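Local atomic coordinates of pleckstrin homology domain-containing family A member 8 (Homo sapiens, PDB entry 5KDI), a protein that probably transfers simple glycosphingolipids such as glucosylceramide between membranes, its helical GLTP-fold domain holding the lipid tails in a hydrophobic pocket. Residues 23-28 and 62-67; 161-164 and 168-171; 108-113 and 156-161. The protein carries 2 engineered substitutions. All coordinates share one frame; numbering follows the deposited sequence.

Overall arrangement
Three contacts join parts of one all-helical GLTP fold. Contact 1 (23-28 with 62-67) and contact 3 (108-113 with 156-161) lie on opposite sides of the chain's centre, their centres about 28 Å apart. Contact 2 (161-164 with 168-171) continues from contact 3: the two share Ala-161, their centres are about 12 Å apart, and His-169 packs on Glu-156, Val-159 and Ala-160. Contacts 1 and 2 are the most distant pair, about 32 Å between centres. The bound glycosphingolipid comes close at the contact 3 end, where the side chain of Phe-110 is about 4 Å from it; Leu-162, in contact 2, also touches the lipid, whereas the Thr-163 side chain stays about 12 Å away.

Contact 1: 23-28 and 62-67; sequences PTEAFL and QKYITN
Thr-24 and Tyr-64 bring the first turn of helix 24-32 beside the C-terminal part of helix 47-64, their CA atoms 7.6 Å apart. Both helices belong to the all-helical GLTP fold, and from segment 62-67 it is Tyr-64 that makes the contact, meeting Thr-24 and Glu-25. Its CG stands anti to the backbone N (chi1 171°), which swings the ring off its own helix and across to the other. Thr-24 lies over one face of that ring. Its methyl CG2 makes a CH-pi contact 4.1 Å from the Tyr-64 ring centroid and sits toward the CB end of the ring, with CG2 3.8 Å from Tyr-64 CD1. The Thr-24 hydroxyl, beside the backbone N, bonds to the carbonyl of Phe-71, while CG2, anti to that N, faces the ring.

Glu-25 comes to the far end of the ring, crossing it at about a right angle. Its CG packs obliquely against the ring, 3.3 Å from Tyr-64 CE2, and the extended chain beyond CG carries the carboxylate to the phenol, with carboxylate and ring planes 77° apart. Tyr-64 OH donates a short hydrogen bond of 2.6 Å to Glu-25 OE2, which is met on its anti side and 19° out of the carboxylate plane. OE2 lies in the plane of the ring, at its edge. Thr-24 and Tyr-64 are buried; Glu-25 is exposed. A type I turn runs from Tyr-64 to Asn-67, with Asn-67 N to Tyr-64 O at 3.0 Å. Water 1 adds a second, weaker link: it accepts from the first-turn amide Glu-25 N at 2.9 Å and gives a weak bond to Tyr-64 OH at 3.5 Å.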
ATOM      1  N   PRO A  23      -7.578   4.367  12.061  1.00 18.58           N
ATOM      2  CA  PRO A  23      -7.855   3.099  12.773  1.00 18.47           C
ATOM      3  C   PRO A  23      -6.877   1.992  12.318  1.00 17.03           C
ATOM      4  O   PRO A  23      -6.757   1.705  11.094  1.00 18.05           O
ATOM      5  CB  PRO A  23      -9.297   2.776  12.353  1.00 22.71           C
ATOM      6  CG  PRO A  23      -9.882   4.063  11.966  1.00 27.30           C
ATOM      7  CD  PRO A  23      -8.778   4.859  11.350  1.00 20.32           C
ATOM      8  N   THR A  24      -6.300   1.286  13.288  1.00 19.65           N
ATOM      9  CA  THR A  24      -5.242   0.319  12.969  1.00 18.48           C
ATOM     10  C   THR A  24      -5.721  -0.874  12.140  1.00 18.60           C
ATOM     11  O   THR A  24      -5.119  -1.159  11.127  1.00 17.46           O
ATOM     12  CB  THR A  24      -4.651  -0.204  14.279  1.00 17.01           C
ATOM     13  OG1 THR A  24      -4.190   0.947  15.040  1.00 18.12           O
ATOM     14  CG2 THR A  24      -3.492  -1.208  14.047  1.00 20.17           C
ATOM     15  N   GLU A  25      -6.773  -1.588  12.595  1.00 20.13           N
ATOM     16  CA  GLU A  25      -7.186  -2.818  11.888  1.00 20.53           C
ATOM     17  C   GLU A  25      -7.628  -2.529  10.479  1.00 19.72           C
ATOM     18  O   GLU A  25      -7.268  -3.245   9.546  1.00 20.60           O
ATOM     19  CB  GLU A  25      -8.260  -3.641  12.612  1.00 27.36           C
ATOM     20  CG  GLU A  25      -7.985  -4.031  14.052  1.00 33.41           C
ATOM     21  CD  GLU A  25      -9.070  -5.033  14.610  1.00 38.98           C
ATOM     22  OE1 GLU A  25      -9.919  -5.572  13.821  1.00 42.43           O
ATOM     23  OE2 GLU A  25      -9.105  -5.240  15.863  1.00 38.34           O
ATOM     24  N   ALA A  26      -8.451  -1.506  10.299  1.00 21.31           N
ATOM     25  CA  ALA A  26      -8.955  -1.192   8.962  1.00 19.42           C
ATOM     26  C   ALA A  26      -7.839  -0.821   7.988  1.00 17.88           C
ATOM     27  O   ALA A  26      -7.838  -1.237   6.827  1.00 18.61           O
ATOM     28  CB  ALA A  26     -10.040  -0.113   9.015  1.00 24.28           C
ATOM     29  N   PHE A  27      -6.884  -0.030   8.448  1.00 19.47           N
ATOM     30  CA  PHE A  27      -5.739   0.315   7.632  1.00 16.14           C
ATOM     31  C   PHE A  27      -4.975  -0.924   7.189  1.00 14.77           C
ATOM     32  O   PHE A  27      -4.607  -1.054   6.027  1.00 19.03           O
ATOM     33  CB  PHE A  27      -4.870   1.354   8.351  1.00 16.41           C
ATOM     34  CG  PHE A  27      -3.715   1.826   7.505  1.00 18.58           C
ATOM     35  CD1 PHE A  27      -3.888   2.933   6.686  1.00 22.34           C
ATOM     36  CD2 PHE A  27      -2.499   1.211   7.533  1.00 22.53           C
ATOM     37  CE1 PHE A  27      -2.872   3.397   5.912  1.00 27.03           C
ATOM     38  CE2 PHE A  27      -1.431   1.703   6.767  1.00 24.61           C
ATOM     39  CZ  PHE A  27      -1.641   2.776   5.963  1.00 25.35           C
ATOM     40  N   LEU A  28      -4.666  -1.811   8.143  1.00 16.60           N
ATOM     41  CA  LEU A  28      -3.879  -2.995   7.842  1.00 16.89           C
ATOM     42  C   LEU A  28      -4.658  -3.904   6.870  1.00 17.67           C
ATOM     43  O   LEU A  28      -4.067  -4.570   6.012  1.00 19.44           O
ATOM     44  CB  LEU A  28      -3.452  -3.699   9.091  1.00 17.20           C
ATOM     45  CG  LEU A  28      -2.464  -2.917   9.997  1.00 17.36           C
ATOM     46  CD1 LEU A  28      -2.173  -3.761  11.233  1.00 20.37           C
ATOM     47  CD2 LEU A  28      -1.169  -2.594   9.264  1.00 20.25           C
ATOM     48  N   GLN A  62       1.500  -7.113  15.586  1.00 18.83           N
ATOM     49  CA  GLN A  62       2.112  -7.656  16.783  1.00 24.10           C
ATOM     50  C   GLN A  62       2.111  -6.658  17.947  1.00 24.73           C
ATOM     51  O   GLN A  62       1.965  -7.053  19.081  1.00 24.99           O
ATOM     52  CB  GLN A  62       3.541  -8.114  16.513  1.00 27.52           C
ATOM     53  CG  GLN A  62       3.646  -9.431  15.863  1.00 31.76           C
ATOM     54  CD  GLN A  62       5.117  -9.818  15.451  1.00 36.60           C
ATOM     55  OE1 GLN A  62       6.086  -8.984  15.403  1.00 45.32           O
ATOM     56  NE2 GLN A  62       5.260 -11.087  15.110  1.00 51.34           N
ATOM     57  N   LYS A  63       2.327  -5.380  17.668  1.00 18.64           N
ATOM     58  CA  LYS A  63       2.256  -4.370  18.698  1.00 20.08           C
ATOM     59  C   LYS A  63       0.747  -4.136  19.044  1.00 20.07           C
ATOM     60  O   LYS A  63       0.392  -4.059  20.227  1.00 21.66           O
ATOM     61  CB  LYS A  63       2.929  -3.057  18.292  1.00 22.40           C
ATOM     62  CG  LYS A  63       4.455  -3.149  18.157  1.00 27.35           C
ATOM     63  CD  LYS A  63       5.137  -3.654  19.389  1.00 31.68           C
ATOM     64  CE  LYS A  63       6.650  -3.460  19.370  1.00 32.35           C
ATOM     65  NZ  LYS A  63       7.095  -2.042  19.818  1.00 27.87           N
ATOM     66  N   TYR A  64      -0.069  -3.968  18.028  1.00 19.80           N
ATOM     67  CA  TYR A  64      -1.489  -3.679  18.195  1.00 18.93           C
ATOM     68  C   TYR A  64      -2.156  -4.639  19.199  1.00 19.89           C
ATOM     69  O   TYR A  64      -2.833  -4.198  20.168  1.00 22.05           O
ATOM     70  CB  TYR A  64      -2.211  -3.747  16.856  1.00 18.65           C
ATOM     71  CG  TYR A  64      -3.699  -3.667  16.958  1.00 19.08           C
ATOM     72  CD1 TYR A  64      -4.318  -2.547  17.475  1.00 21.19           C
ATOM     73  CD2 TYR A  64      -4.487  -4.677  16.438  1.00 22.41           C
ATOM     74  CE1 TYR A  64      -5.708  -2.466  17.550  1.00 23.37           C
ATOM     75  CE2 TYR A  64      -5.876  -4.595  16.523  1.00 26.96           C
ATOM     76  CZ  TYR A  64      -6.474  -3.485  17.058  1.00 25.07           C
ATOM     77  OH  TYR A  64      -7.841  -3.382  17.134  1.00 29.10           O
ATOM     78  N   ILE A  65      -1.976  -5.954  18.947  1.00 21.02           N
ATOM     79  CA  ILE A  65      -2.687  -6.990  19.695  1.00 23.41           C
ATOM     80  C   ILE A  65      -2.299  -7.078  21.180  1.00 23.52           C
ATOM     81  O   ILE A  65      -3.010  -7.660  22.023  1.00 29.02           O
ATOM     82  CB  ILE A  65      -2.595  -8.388  19.042  1.00 23.65           C
ATOM     83  CG1 ILE A  65      -1.150  -8.932  19.051  1.00 25.53           C
ATOM     84  CG2 ILE A  65      -3.265  -8.388  17.672  1.00 27.30           C
ATOM     85  CD1 ILE A  65      -1.066 -10.357  18.467  1.00 33.37           C
ATOM     86  N   THR A  66      -1.175  -6.455  21.487  1.00 24.63           N
ATOM     87  CA  THR A  66      -0.673  -6.363  22.832  1.00 27.16           C
ATOM     88  C   THR A  66      -1.594  -5.503  23.747  1.00 29.31           C
ATOM     89  O   THR A  66      -1.616  -5.699  24.999  1.00 34.20           O
ATOM     90  CB  THR A  66       0.744  -5.755  22.588  0.70 34.79           C
ATOM     91  OG1 THR A  66       1.755  -6.707  22.886  0.70 41.68           O
ATOM     92  CG2 THR A  66       0.965  -4.378  23.163  0.70 22.53           C
ATOM     93  N   ASN A  67      -2.305  -4.546  23.129  1.00 24.10           N
ATOM     94  CA  ASN A  67      -3.192  -3.598  23.875  1.00 28.54           C
ATOM     95  C   ASN A  67      -4.093  -2.857  22.944  1.00 26.01           C
ATOM     96  O   ASN A  67      -3.840  -1.734  22.567  1.00 26.85           O
ATOM     97  CB  ASN A  67      -2.390  -2.652  24.797  1.00 31.02           C
ATOM     98  CG  ASN A  67      -3.276  -1.905  25.811  1.00 35.05           C
ATOM     99  OD1 ASN A  67      -4.492  -1.756  25.632  1.00 35.99           O
ATOM    100  ND2 ASN A  67      -2.650  -1.444  26.896  1.00 40.63           N
TER
HETATM  101  O   HOH W   1      -8.544  -0.886  14.842  1.00 35.23           O

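Contact 2: 161-164 and 168-171; sequences ALTV and DHQK
Thr-163 reaches across to Asp-168 and His-169 with its methyl group, and that one carbon makes most of the direct touching. Thr-163 CG2 lies 3.6 Å from His-169 N, 3.9 Å from Asp-168 CB and 3.9 Å from His-169 CB, so it rests against the start of the short 3-10 turn 168-170 where backbone and two CB atoms come together. The Thr-163 and Asp-168 side chains cross obliquely. No hydrogen bond links the two segments directly; instead water 2 spans them, accepting from Val-164 N at 2.8 Å and donating to Asp-168 OD2 at 2.7 Å. Val-164 N and Asp-168 OD2 are 4.2 Å apart, too far for a direct bond, and the water makes the link.

The next shell fixes these groups. The hydroxyl of Thr-163 sits between its backbone N and carbonyl carbon (chi1 64°) and bonds back to the carbonyl of Ala-160, in the preceding helical segment; this rotation leaves CG2 anti to the carbonyl carbon and directed at the turn. Besides holding the water, Asp-168 OD2 receives a weak bond from the amide of Lys-165, within the loop between the segments. The turn itself is closed by Lys-171 N to Asp-168 O at 3.0 Å, and Lys-171 is the N-cap residue of the helix that follows.

The touching residues lie near the surface; Leu-162, buried nearby, belongs to the glycosphingolipid pocket. The loop joins helix 155-160 to the long helix 172-202: the His-169 side chain packs on the former, both Thr-163 and His-169 touch Phe-174 of the latter, and Ala-161 and Leu-162 lie against helix 35-41.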
ATOM      1  N   ALA A 161      -7.677  -9.390 -13.149  1.00 24.77           N
ATOM      2  CA  ALA A 161      -7.396  -9.651 -11.743  1.00 26.28           C
ATOM      3  C   ALA A 161      -8.148  -8.713 -10.784  1.00 26.88           C
ATOM      4  O   ALA A 161      -8.106  -8.911  -9.576  1.00 26.29           O
ATOM      5  CB  ALA A 161      -5.892  -9.600 -11.436  1.00 26.93           C
ATOM      6  N   LEU A 162      -8.804  -7.697 -11.337  1.00 25.32           N
ATOM      7  CA  LEU A 162      -9.527  -6.698 -10.542  1.00 26.20           C
ATOM      8  C   LEU A 162     -11.054  -6.801 -10.657  1.00 24.06           C
ATOM      9  O   LEU A 162     -11.778  -5.937 -10.112  1.00 24.47           O
ATOM     10  CB  LEU A 162      -9.098  -5.310 -10.938  1.00 25.07           C
ATOM     11  CG  LEU A 162      -7.580  -5.083 -10.821  1.00 22.78           C
ATOM     12  CD1 LEU A 162      -7.220  -3.804 -11.510  1.00 25.83           C
ATOM     13  CD2 LEU A 162      -7.159  -5.150  -9.369  1.00 22.87           C
ATOM     14  N   THR A 163     -11.531  -7.844 -11.310  1.00 24.29           N
ATOM     15  CA  THR A 163     -12.948  -8.084 -11.441  1.00 24.61           C
ATOM     16  C   THR A 163     -13.480  -8.890 -10.267  1.00 25.86           C
ATOM     17  O   THR A 163     -12.751  -9.673  -9.583  1.00 30.46           O
ATOM     18  CB  THR A 163     -13.259  -8.832 -12.706  1.00 25.12           C
ATOM     19  OG1 THR A 163     -12.648 -10.101 -12.624  1.00 30.35           O
ATOM     20  CG2 THR A 163     -12.872  -8.064 -14.003  1.00 27.68           C
ATOM     21  N   VAL A 164     -14.759  -8.656 -10.007  1.00 24.70           N
ATOM     22  CA  VAL A 164     -15.516  -9.367  -8.990  1.00 29.02           C
ATOM     23  C   VAL A 164     -16.165 -10.647  -9.609  1.00 28.66           C
ATOM     24  O   VAL A 164     -16.267 -11.668  -8.927  1.00 37.28           O
ATOM     25  CB  VAL A 164     -16.527  -8.429  -8.334  1.00 28.89           C
ATOM     26  CG1 VAL A 164     -17.386  -9.218  -7.413  1.00 36.15           C
ATOM     27  CG2 VAL A 164     -15.814  -7.315  -7.560  1.00 33.77           C
ATOM     28  N   ASP A 168     -16.099  -9.433 -16.447  1.00 31.90           N
ATOM     29  CA  ASP A 168     -16.601  -8.066 -16.181  1.00 27.32           C
ATOM     30  C   ASP A 168     -15.810  -7.037 -16.956  1.00 31.25           C
ATOM     31  O   ASP A 168     -16.369  -5.986 -17.317  1.00 30.18           O
ATOM     32  CB  ASP A 168     -16.655  -7.710 -14.687  1.00 28.89           C
ATOM     33  CG  ASP A 168     -17.905  -8.251 -13.987  1.00 25.90           C
ATOM     34  OD1 ASP A 168     -18.870  -8.766 -14.678  1.00 38.13           O
ATOM     35  OD2 ASP A 168     -17.955  -8.125 -12.695  1.00 31.46           O
ATOM     36  N   HIS A 169     -14.502  -7.310 -17.156  1.00 32.16           N
ATOM     37  CA  HIS A 169     -13.599  -6.320 -17.768  1.00 32.70           C
ATOM     38  C   HIS A 169     -13.908  -5.996 -19.226  1.00 37.38           C
ATOM     39  O   HIS A 169     -13.425  -4.970 -19.762  1.00 39.10           O
ATOM     40  CB  HIS A 169     -12.152  -6.711 -17.589  1.00 32.14           C
ATOM     41  CG  HIS A 169     -11.790  -8.013 -18.279  1.00 36.52           C
ATOM     42  ND1 HIS A 169     -11.017  -8.068 -19.407  1.00 47.40           N
ATOM     43  CD2 HIS A 169     -12.131  -9.311 -17.973  1.00 29.25           C
ATOM     44  CE1 HIS A 169     -10.882  -9.350 -19.787  1.00 42.01           C
ATOM     45  NE2 HIS A 169     -11.547 -10.116 -18.900  1.00 44.41           N
ATOM     46  N   GLN A 170     -14.722  -6.859 -19.851  1.00 35.54           N
ATOM     47  CA  GLN A 170     -15.154  -6.632 -21.211  1.00 34.73           C
ATOM     48  C   GLN A 170     -16.447  -5.823 -21.310  1.00 40.28           C
ATOM     49  O   GLN A 170     -16.993  -5.655 -22.414  1.00 39.10           O
ATOM     50  CB  GLN A 170     -15.368  -7.975 -21.917  1.00 35.49           C
ATOM     51  CG  GLN A 170     -14.167  -8.891 -21.931  1.00 36.92           C
ATOM     52  CD  GLN A 170     -14.477 -10.225 -22.595  1.00 50.22           C
ATOM     53  OE1 GLN A 170     -15.382 -10.957 -22.156  1.00 53.19           O
ATOM     54  NE2 GLN A 170     -13.717 -10.563 -23.661  1.00 69.62           N
ATOM     55  N   LYS A 171     -16.934  -5.319 -20.174  1.00 39.02           N
ATOM     56  CA  LYS A 171     -18.084  -4.415 -20.141  1.00 37.48           C
ATOM     57  C   LYS A 171     -17.612  -2.965 -19.935  1.00 37.57           C
ATOM     58  O   LYS A 171     -16.717  -2.709 -19.086  1.00 38.70           O
ATOM     59  CB  LYS A 171     -19.000  -4.831 -18.997  1.00 38.18           C
ATOM     60  CG  LYS A 171     -19.314  -6.316 -18.982  1.00 38.92           C
ATOM     61  CD  LYS A 171     -20.103  -6.623 -17.718  1.00 44.44           C
ATOM     62  CE  LYS A 171     -20.549  -8.061 -17.622  1.00 49.88           C
ATOM     63  NZ  LYS A 171     -21.653  -8.289 -18.577  1.00 59.16           N
TER
HETATM   64  O   HOH W   2     -16.028  -6.683 -11.467  1.00 28.43           O

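Contact 3: 108-113 and 156-161; sequences KGFLTE and EDFVAA
Phe-158 crosses from helix 155-160 to Phe-110 and Leu-111 of helix 93-115, bridging backbones whose nearest CA atoms, those of Leu-111 and Phe-158, are 11.3 Å apart. From CB the side chain runs outward with CG anti to the backbone N (chi1 177°), pointing the ring at the other helix, and the contact begins only at its outer atoms. CE1 lies in the plane of the Phe-110 ring, beyond its edge, and 3.7 Å from Phe-110 CZ. CZ, the tip, meets both partners: it is 3.6 Å from Phe-110 CE2 and 4.2 Å from Leu-111 CD2, the methyl lying near the Phe-158 plane at the ring's edge.

Phe-110 arrives from the opposite direction. The rings form an offset edge-to-face pair, the edge of Phe-110 turned toward the face of Phe-158, with centroids 5.3 Å apart and planes at 72°. Ile-121, from helix 121-131, and Leu-41, from helix 35-41, also touch Phe-158, while Ala-124 and Leu-125 pack on Phe-110.

All three touching side chains are buried, and no hydrogen bond crosses between the segments. The contact is therefore held by dispersion and the weak electrostatics of aromatic C-H groups meeting a ring face, an apolar setting consistent with a wall for the lipid's hydrocarbon part; the bound glycosphingolipid lies about 4 Å from the Phe-110 side chain.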
ATOM      1  N   LYS A 108      -0.079   3.939  -5.051  1.00 15.84           N
ATOM      2  CA  LYS A 108      -0.887   5.111  -5.394  1.00 16.35           C
ATOM      3  C   LYS A 108      -0.413   5.668  -6.764  1.00 17.32           C
ATOM      4  O   LYS A 108      -1.219   5.977  -7.639  1.00 18.94           O
ATOM      5  CB  LYS A 108      -0.868   6.166  -4.309  1.00 16.66           C
ATOM      6  CG  LYS A 108      -1.909   7.225  -4.407  1.00 22.05           C
ATOM      7  CD  LYS A 108      -1.954   8.198  -3.288  1.00 26.11           C
ATOM      8  CE  LYS A 108      -0.829   9.171  -3.369  1.00 28.81           C
ATOM      9  NZ  LYS A 108      -1.136  10.248  -4.383  1.00 36.20           N
ATOM     10  N   GLY A 109       0.928   5.782  -6.929  1.00 17.91           N
ATOM     11  CA  GLY A 109       1.490   6.325  -8.165  1.00 21.41           C
ATOM     12  C   GLY A 109       1.127   5.452  -9.356  1.00 18.04           C
ATOM     13  O   GLY A 109       0.767   5.944 -10.415  1.00 20.80           O
ATOM     14  N   PHE A 110       1.292   4.140  -9.204  1.00 17.81           N
ATOM     15  CA  PHE A 110       1.017   3.200 -10.257  1.00 16.37           C
ATOM     16  C   PHE A 110      -0.486   3.232 -10.633  1.00 17.59           C
ATOM     17  O   PHE A 110      -0.833   3.324 -11.796  1.00 19.77           O
ATOM     18  CB  PHE A 110       1.366   1.802  -9.742  1.00 18.08           C
ATOM     19  CG  PHE A 110       0.815   0.684 -10.611  1.00 17.20           C
ATOM     20  CD1 PHE A 110       1.132   0.533 -12.002  1.00 19.95           C
ATOM     21  CD2 PHE A 110      -0.051  -0.249 -10.068  1.00 20.14           C
ATOM     22  CE1 PHE A 110       0.572  -0.484 -12.748  1.00 22.64           C
ATOM     23  CE2 PHE A 110      -0.590  -1.267 -10.806  1.00 23.33           C
ATOM     24  CZ  PHE A 110      -0.283  -1.414 -12.146  1.00 22.52           C
ATOM     25  N   LEU A 111      -1.364   3.224  -9.642  1.00 18.65           N
ATOM     26  CA  LEU A 111      -2.792   3.198  -9.925  1.00 20.13           C
ATOM     27  C   LEU A 111      -3.291   4.520 -10.495  1.00 18.67           C
ATOM     28  O   LEU A 111      -4.223   4.532 -11.297  1.00 21.10           O
ATOM     29  CB  LEU A 111      -3.595   2.813  -8.691  1.00 16.01           C
ATOM     30  CG  LEU A 111      -3.449   1.388  -8.195  1.00 18.97           C
ATOM     31  CD1 LEU A 111      -4.226   1.228  -6.867  1.00 19.42           C
ATOM     32  CD2 LEU A 111      -3.959   0.371  -9.224  1.00 23.02           C
ATOM     33  N   THR A 112      -2.636   5.623 -10.116  1.00 20.37           N
ATOM     34  CA  THR A 112      -2.936   6.936 -10.742  1.00 20.28           C
ATOM     35  C   THR A 112      -2.609   6.930 -12.221  1.00 22.20           C
ATOM     36  O   THR A 112      -3.403   7.407 -13.002  1.00 22.37           O
ATOM     37  CB  THR A 112      -2.226   8.112 -10.003  1.00 19.74           C
ATOM     38  OG1 THR A 112      -2.619   8.112  -8.617  1.00 22.50           O
ATOM     39  CG2 THR A 112      -2.449   9.474 -10.670  1.00 25.60           C
ATOM     40  N   GLU A 113      -1.460   6.375 -12.622  1.00 22.60           N
ATOM     41  CA  GLU A 113      -1.132   6.246 -14.049  1.00 23.90           C
ATOM     42  C   GLU A 113      -2.223   5.466 -14.775  1.00 23.44           C
ATOM     43  O   GLU A 113      -2.672   5.861 -15.850  1.00 26.37           O
ATOM     44  CB  GLU A 113       0.203   5.522 -14.247  1.00 25.64           C
ATOM     45  CG  GLU A 113       1.412   6.325 -13.914  1.00 29.72           C
ATOM     46  CD  GLU A 113       2.102   6.960 -15.120  1.00 41.78           C
ATOM     47  OE1 GLU A 113       1.934   6.534 -16.308  1.00 44.13           O
ATOM     48  OE2 GLU A 113       2.803   7.926 -14.859  1.00 49.32           O
ATOM     49  N   GLU A 156      -4.902  -6.354 -20.134  1.00 31.51           N
ATOM     50  CA  GLU A 156      -6.042  -7.250 -19.997  1.00 35.41           C
ATOM     51  C   GLU A 156      -5.958  -8.213 -18.791  1.00 30.71           C
ATOM     52  O   GLU A 156      -6.939  -8.439 -18.126  1.00 31.55           O
ATOM     53  CB  GLU A 156      -6.257  -8.036 -21.273  1.00 42.56           C
ATOM     54  CG  GLU A 156      -7.503  -8.889 -21.206  1.00 54.48           C
ATOM     55  CD  GLU A 156      -7.922  -9.470 -22.548  1.00 65.97           C
ATOM     56  OE1 GLU A 156      -7.314  -9.123 -23.597  1.00 75.13           O
ATOM     57  OE2 GLU A 156      -8.881 -10.278 -22.543  1.00 87.68           O
ATOM     58  N   ASP A 157      -4.794  -8.797 -18.552  1.00 30.87           N
ATOM     59  CA  ASP A 157      -4.606  -9.688 -17.417  1.00 32.47           C
ATOM     60  C   ASP A 157      -4.679  -8.906 -16.133  1.00 26.57           C
ATOM     61  O   ASP A 157      -5.183  -9.439 -15.102  1.00 27.35           O
ATOM     62  CB  ASP A 157      -3.265 -10.473 -17.498  1.00 37.96           C
ATOM     63  CG  ASP A 157      -3.321 -11.635 -18.491  1.00 43.82           C
ATOM     64  OD1 ASP A 157      -4.394 -11.883 -19.109  1.00 48.14           O
ATOM     65  OD2 ASP A 157      -2.275 -12.293 -18.672  1.00 54.85           O
ATOM     66  N   PHE A 158      -4.145  -7.668 -16.150  1.00 26.00           N
ATOM     67  CA  PHE A 158      -4.216  -6.823 -14.989  1.00 23.64           C
ATOM     68  C   PHE A 158      -5.681  -6.512 -14.605  1.00 24.83           C
ATOM     69  O   PHE A 158      -6.109  -6.777 -13.506  1.00 23.93           O
ATOM     70  CB  PHE A 158      -3.449  -5.521 -15.225  1.00 24.37           C
ATOM     71  CG  PHE A 158      -3.536  -4.570 -14.079  1.00 23.38           C
ATOM     72  CD1 PHE A 158      -2.889  -4.841 -12.878  1.00 25.07           C
ATOM     73  CD2 PHE A 158      -4.224  -3.379 -14.214  1.00 27.48           C
ATOM     74  CE1 PHE A 158      -2.963  -3.963 -11.800  1.00 29.55           C
ATOM     75  CE2 PHE A 158      -4.273  -2.470 -13.149  1.00 28.88           C
ATOM     76  CZ  PHE A 158      -3.678  -2.775 -11.939  1.00 30.55           C
ATOM     77  N   VAL A 159      -6.464  -5.995 -15.534  1.00 25.91           N
ATOM     78  CA  VAL A 159      -7.832  -5.681 -15.185  1.00 25.59           C
ATOM     79  C   VAL A 159      -8.638  -6.955 -14.876  1.00 28.56           C
ATOM     80  O   VAL A 159      -9.569  -6.919 -14.036  1.00 27.16           O
ATOM     81  CB  VAL A 159      -8.515  -4.799 -16.229  1.00 26.49           C
ATOM     82  CG1 VAL A 159      -7.842  -3.432 -16.282  1.00 32.15           C
ATOM     83  CG2 VAL A 159      -8.539  -5.483 -17.594  1.00 34.92           C
ATOM     84  N   ALA A 160      -8.349  -8.069 -15.554  1.00 26.76           N
ATOM     85  CA  ALA A 160      -9.038  -9.331 -15.238  1.00 29.03           C
ATOM     86  C   ALA A 160      -8.838  -9.722 -13.726  1.00 27.81           C
ATOM     87  O   ALA A 160      -9.698 -10.360 -13.128  1.00 33.29           O
ATOM     88  CB  ALA A 160      -8.528 -10.449 -16.144  1.00 33.23           C
ATOM     89  N   ALA A 161      -7.677  -9.390 -13.149  1.00 24.77           N
ATOM     90  CA  ALA A 161      -7.396  -9.651 -11.743  1.00 26.28           C
ATOM     91  C   ALA A 161      -8.148  -8.713 -10.784  1.00 26.88           C
ATOM     92  O   ALA A 161      -8.106  -8.911  -9.576  1.00 26.29           O
ATOM     93  CB  ALA A 161      -5.892  -9.600 -11.436  1.00 26.93           C
TER